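PDB 6TTB: formate dehydrogenase from Staphylococcus aureus, which probably catalyses the NAD-dependent oxidation of formate to carbon dioxide, and is captured here with its nicotinamide cofactor bound. Local coordinates for residues Pro85-Ile90 with Ala98-Glu103. Numbering follows the deposited sequence.
Sequences PDMDVI and AYMTRE
Ile-90, whose backbone is hydrogen-bonded to Leu-113 and Ile-115 of the adjoining parallel strand, presents its CG2 methyl to Met-100, with CG2 4.2 Å from Met-100 CG. The second touch joins two thioethers. Met-87 and Met-100 reach toward each other and meet tip to tip, Met-87 CE lying 3.6 Å from Met-100 CE, while Met-100 SD is farther back at 4.2 Å from Met-87 CE. The two side chains reach this point by different routes. Met-87 extends nearly straight beyond CG (chi2 -177°), which carries CE out to Met-100, whereas Met-100 folds at both chi2 (-47°) and chi3 (-60°), so that its methyl hooks round toward Met-87 while its CG stays beside Ile-90. Both touches are apolar, and all three side chains are buried. Ala-98 adds a looser approach, its CB 4.6 Å from Ile-90 CD1. Around this cluster, Val-36 of strand 34-38 touches both Met-87 and Ile-90, and Val-124 lies against Met-100. Just after Met-100 the chain enters helix 102-106, with Thr-101 as N-cap, its OG1 bonded to Arg-104 N. The pairing thus packs segment 85-90, which leads along strand 89-92, against the connection into helix 102-106, within the beta-alpha-beta unit completed by strand 113-116, in a five-stranded parallel sheet of order 2-1-3-4-5, as in the flavodoxin-like domain of D-2-hydroxyacid dehydrogenases.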
loop_
_atom_site.group_PDB
_atom_site.type_symbol
_atom_site.label_atom_id
_atom_site.label_comp_id
_atom_site.label_asym_id
_atom_site.label_seq_id
_atom_site.Cartn_x
_atom_site.Cartn_y
_atom_site.Cartn_z
ATOM N N PRO A 85 25.958 13.264 -34.067
ATOM C CA PRO A 85 26.624 14.289 -34.884
ATOM C C PRO A 85 25.815 15.545 -35.101
ATOM O O PRO A 85 26.379 16.564 -35.519
ATOM C CB PRO A 85 26.856 13.612 -36.236
ATOM C CG PRO A 85 27.025 12.164 -35.849
ATOM C CD PRO A 85 26.031 11.934 -34.715
ATOM N N ASP A 86 24.489 15.473 -34.854
ATOM C CA ASP A 86 23.633 16.542 -35.341
ATOM C C ASP A 86 22.455 16.818 -34.414
ATOM O O ASP A 86 21.859 17.879 -34.473
ATOM C CB ASP A 86 23.283 16.396 -36.820
ATOM C CG ASP A 86 23.027 14.961 -37.254
ATOM O OD1 ASP A 86 23.058 14.071 -36.363
ATOM O OD2 ASP A 86 22.730 14.746 -38.474
ATOM N N MET A 87 22.200 15.951 -33.469
ATOM C CA MET A 87 21.113 16.300 -32.580
ATOM C C MET A 87 21.379 17.661 -31.920
ATOM O O MET A 87 22.486 17.943 -31.482
ATOM C CB MET A 87 20.887 15.214 -31.543
ATOM C CG MET A 87 21.943 15.124 -30.532
ATOM S SD MET A 87 21.633 13.723 -29.380
ATOM C CE MET A 87 22.679 14.303 -28.053
ATOM N N ASP A 88 20.344 18.510 -31.886
ATOM C CA ASP A 88 20.403 19.834 -31.259
ATOM C C ASP A 88 19.921 19.735 -29.807
ATOM O O ASP A 88 20.346 20.495 -28.936
ATOM C CB ASP A 88 19.471 20.800 -31.973
ATOM C CG ASP A 88 20.065 21.391 -33.227
ATOM O OD1 ASP A 88 19.926 20.759 -34.326
ATOM O OD2 ASP A 88 20.615 22.476 -33.116
ATOM N N VAL A 89 19.008 18.796 -29.568
ATOM C CA VAL A 89 18.342 18.661 -28.285
ATOM C C VAL A 89 18.003 17.192 -28.093
ATOM O O VAL A 89 17.416 16.550 -28.985
ATOM C CB VAL A 89 17.045 19.501 -28.214
ATOM C CG1 VAL A 89 16.282 19.178 -26.948
ATOM C CG2 VAL A 89 17.290 21.007 -28.345
ATOM N N ILE A 90 18.375 16.654 -26.934
ATOM C CA ILE A 90 18.003 15.292 -26.623
ATOM C C ILE A 90 16.903 15.324 -25.547
ATOM O O ILE A 90 16.836 16.265 -24.706
ATOM C CB ILE A 90 19.224 14.505 -26.157
ATOM C CG1 ILE A 90 18.890 13.035 -25.885
ATOM C CG2 ILE A 90 19.887 15.190 -24.943
ATOM C CD1 ILE A 90 18.753 12.192 -27.150
ATOM N N ALA A 98 17.899 7.971 -21.895
ATOM C CA ALA A 98 19.008 8.038 -22.812
ATOM C C ALA A 98 20.196 8.628 -22.064
ATOM O O ALA A 98 20.182 9.826 -21.727
ATOM C CB ALA A 98 18.609 8.892 -23.983
ATOM N N TYR A 99 21.184 7.758 -21.744
ATOM C CA TYR A 99 22.357 8.171 -20.990
ATOM C C TYR A 99 23.219 9.113 -21.821
ATOM O O TYR A 99 23.607 8.793 -22.946
ATOM C CB TYR A 99 23.131 6.974 -20.473
ATOM C CG TYR A 99 22.507 6.352 -19.246
ATOM C CD1 TYR A 99 22.587 6.971 -17.981
ATOM C CD2 TYR A 99 21.794 5.153 -19.344
ATOM C CE1 TYR A 99 21.960 6.413 -16.866
ATOM C CE2 TYR A 99 21.210 4.554 -18.225
ATOM C CZ TYR A 99 21.277 5.190 -16.986
ATOM O OH TYR A 99 20.670 4.587 -15.903
ATOM N N MET A 100 23.490 10.298 -21.246
ATOM C CA MET A 100 24.388 11.251 -21.864
ATOM C C MET A 100 25.724 11.259 -21.109
ATOM O O MET A 100 25.970 12.106 -20.266
ATOM C CB MET A 100 23.752 12.622 -21.887
ATOM C CG MET A 100 22.582 12.701 -22.895
ATOM S SD MET A 100 22.905 11.979 -24.610
ATOM C CE MET A 100 24.271 12.994 -25.160
ATOM N N THR A 101 26.552 10.247 -21.394
ATOM C CA THR A 101 27.885 10.128 -20.852
ATOM C C THR A 101 28.786 11.202 -21.481
ATOM O O THR A 101 28.459 11.809 -22.494
ATOM C CB THR A 101 28.440 8.730 -21.139
ATOM O OG1 THR A 101 28.509 8.592 -22.563
ATOM C CG2 THR A 101 27.606 7.610 -20.559
ATOM N N ARG A 102 29.924 11.458 -20.854
ATOM C CA ARG A 102 30.919 12.290 -21.484
ATOM C C ARG A 102 31.179 11.754 -22.872
ATOM O O ARG A 102 31.240 12.507 -23.805
ATOM C CB ARG A 102 32.221 12.195 -20.703
ATOM C CG ARG A 102 33.275 13.201 -21.121
ATOM C CD ARG A 102 34.316 12.969 -20.065
ATOM N NE ARG A 102 34.048 13.765 -18.874
ATOM C CZ ARG A 102 34.220 15.084 -18.820
ATOM N NH1 ARG A 102 34.060 15.753 -17.681
ATOM N NH2 ARG A 102 34.627 15.715 -19.905
ATOM N N GLU A 103 31.371 10.437 -22.980
ATOM C CA GLU A 103 31.719 9.803 -24.249
ATOM C C GLU A 103 30.754 10.324 -25.297
ATOM O O GLU A 103 31.170 10.985 -26.236
ATOM C CB GLU A 103 31.743 8.265 -24.144
#